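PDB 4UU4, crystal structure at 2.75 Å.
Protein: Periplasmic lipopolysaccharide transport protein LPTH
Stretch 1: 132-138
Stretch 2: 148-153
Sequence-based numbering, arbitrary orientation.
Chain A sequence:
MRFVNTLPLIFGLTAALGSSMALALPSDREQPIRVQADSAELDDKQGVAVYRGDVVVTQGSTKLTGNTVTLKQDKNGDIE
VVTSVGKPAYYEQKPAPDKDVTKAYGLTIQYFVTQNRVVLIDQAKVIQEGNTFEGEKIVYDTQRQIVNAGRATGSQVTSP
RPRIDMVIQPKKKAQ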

# COMPACT_ATOMS: atom_id res chain seq x y z
N THR A 132 8.76 5.68 13.68
CA THR A 132 8.82 6.04 12.26
C THR A 132 9.92 5.28 11.51
O THR A 132 11.05 5.15 11.98
CB THR A 132 8.93 7.57 12.05
OG1 THR A 132 7.62 8.16 12.11
CG2 THR A 132 9.56 7.92 10.70
N PHE A 133 9.55 4.77 10.34
CA PHE A 133 10.39 3.92 9.52
C PHE A 133 10.56 4.59 8.16
O PHE A 133 9.58 5.02 7.57
CB PHE A 133 9.66 2.60 9.28
CG PHE A 133 10.29 1.42 9.94
CD1 PHE A 133 11.47 0.89 9.45
CD2 PHE A 133 9.68 0.81 11.02
CE1 PHE A 133 12.05 -0.22 10.04
CE2 PHE A 133 10.26 -0.30 11.62
CZ PHE A 133 11.44 -0.81 11.13
N GLU A 134 11.79 4.67 7.66
CA GLU A 134 12.04 5.24 6.34
C GLU A 134 13.06 4.44 5.56
O GLU A 134 14.04 3.96 6.13
CB GLU A 134 12.47 6.71 6.45
CG GLU A 134 11.33 7.70 6.42
CD GLU A 134 11.74 9.09 6.87
OE1 GLU A 134 12.39 9.20 7.93
OE2 GLU A 134 11.43 10.06 6.16
N GLY A 135 12.84 4.30 4.26
CA GLY A 135 13.70 3.49 3.41
C GLY A 135 13.40 3.64 1.94
O GLY A 135 12.40 4.25 1.55
N GLU A 136 14.27 3.08 1.11
CA GLU A 136 14.08 3.06 -0.33
C GLU A 136 12.92 2.14 -0.67
O GLU A 136 12.17 2.39 -1.62
CB GLU A 136 15.35 2.58 -1.04
CG GLU A 136 15.99 3.61 -1.95
CD GLU A 136 17.18 3.04 -2.71
OE1 GLU A 136 17.16 1.83 -3.01
OE2 GLU A 136 18.12 3.80 -3.01
N LYS A 137 12.78 1.07 0.10
CA LYS A 137 11.74 0.08 -0.14
C LYS A 137 11.31 -0.64 1.14
O LYS A 137 12.15 -1.18 1.87
CB LYS A 137 12.21 -0.93 -1.19
CG LYS A 137 11.29 -2.13 -1.35
CD LYS A 137 11.82 -3.08 -2.40
CE LYS A 137 11.04 -4.38 -2.39
NZ LYS A 137 11.28 -5.20 -3.61
N ILE A 138 10.01 -0.65 1.41
CA ILE A 138 9.49 -1.29 2.61
C ILE A 138 8.40 -2.31 2.30
O ILE A 138 7.38 -1.97 1.72
CB ILE A 138 8.92 -0.25 3.61
CG1 ILE A 138 10.04 0.65 4.13
CG2 ILE A 138 8.25 -0.95 4.76
CD1 ILE A 138 9.57 1.65 5.16
N ASN A 148 9.70 -5.28 6.63
CA ASN A 148 11.04 -5.27 6.05
C ASN A 148 11.36 -3.90 5.48
O ASN A 148 10.50 -3.25 4.89
CB ASN A 148 11.15 -6.30 4.93
CG ASN A 148 11.05 -7.73 5.42
OD1 ASN A 148 11.99 -8.26 6.01
ND2 ASN A 148 9.91 -8.37 5.17
N ALA A 149 12.60 -3.46 5.66
CA ALA A 149 13.06 -2.21 5.10
C ALA A 149 14.43 -2.39 4.46
O ALA A 149 15.30 -3.04 5.04
CB ALA A 149 13.11 -1.13 6.16
N GLY A 150 14.61 -1.83 3.28
CA GLY A 150 15.86 -2.00 2.56
C GLY A 150 15.90 -1.20 1.28
O GLY A 150 15.16 -0.24 1.13
N ARG A 151 16.76 -1.61 0.36
CA ARG A 151 16.89 -0.91 -0.90
C ARG A 151 15.97 -1.51 -1.95
O ARG A 151 15.57 -2.67 -1.87
CB ARG A 151 18.34 -0.96 -1.40
CG ARG A 151 19.34 -0.35 -0.45
CD ARG A 151 20.56 0.13 -1.20
NE ARG A 151 20.20 1.17 -2.15
CZ ARG A 151 21.07 1.77 -2.96
NH1 ARG A 151 22.34 1.43 -2.94
NH2 ARG A 151 20.65 2.71 -3.80
N ALA A 152 15.64 -0.70 -2.95
CA ALA A 152 14.80 -1.15 -4.04
C ALA A 152 15.65 -1.83 -5.11
O ALA A 152 16.16 -1.17 -6.01
CB ALA A 152 14.03 0.02 -4.63
N THR A 153 15.81 -3.14 -5.00
CA THR A 153 16.61 -3.88 -5.98
C THR A 153 15.90 -4.01 -7.32
O THR A 153 15.03 -4.86 -7.49
CB THR A 153 16.93 -5.31 -5.49
OG1 THR A 153 15.70 -5.99 -5.19
CG2 THR A 153 17.82 -5.29 -4.26
O HOH W 1 16.79 2.25 1.99
O HOH W 2 18.83 0.28 -5.41

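The two stretches belong to one chain and meet as antiparallel neighbours, burying 463 Å² counted over both sides. Contact is concentrated in the second half of stretch 1; Thr132, at its start, lies too far off to take part.

Phe133 makes the first contact. Its CA-to-CB bond points toward stretch 2, and CE1 lies 4.1 Å from Ala149 CB, an apolar approach oblique to the ring. The ring is poorly ordered, so this distance deserves less weight than the others. The CA-to-CB bond of Glu134 points away, and its side chain makes no contact. Gly135 has no side chain; an ideal CB would point toward stretch 2, 3.8 Å from Gly150 O and 4.0 Å from Ala149 CB, at ordinary contact distance.

The chain turns a corner at Glu136, whose CA-to-CB bond points toward stretch 2 and which loses 89 Å² to it, the largest covered area of any residue here. Its carboxylate meets Arg151 in a two-pronged salt bridge. Arg151 NH2 donates to Glu136 OE2 at 2.9 Å (angle at hydrogen 151°), and Arg151 NE donates to Glu136 OE1 at 3.2 Å (161°). OE2 lies near the guanidinium plane, at its edge, where the N-H groups point. OE1 also accepts from the backbone, with Ala152 N at 3.0 Å and 163°, so one carboxylate holds both a charged side chain and the loop that follows the strand. Water supplements the join: one molecule accepts from Glu136 N at 2.8 Å and donates to Gly150 O at 3.1 Å. A second donates to Ala152 O at 3.1 Å and, weakly, to Glu136 OE1 at 3.3 Å.

Lys137 pairs with Gly150 as a hydrogen-bonded antiparallel bridge. Lys137 N donates to Gly150 O at 2.9 Å (133°), and Gly150 N returns a bond to Lys137 O, also at 2.9 Å but straighter, at 150°. The Lys137 side chain is extended, with all four chi angles t. Its aliphatic portion runs beside the loop: CB is 4.0 Å from Ala152 CB, and CD is 3.8 Å from Arg151 O.

Ile138 and Ala149 form the next, non-hydrogen-bonded pair, with CA atoms 4.5 Å apart. Here CA-H...O contacts link the backbones: Ala149 CA to Lys137 O at 3.5 Å, and Ile138 CA to Asn148 O at 3.2 Å. Both side chains project from the same face, opposite to that of Lys137, bringing Ile138 CG1 within 4.1 Å of Ala149 CB. This methyl therefore has apolar contacts with both Phe133 and Ile138.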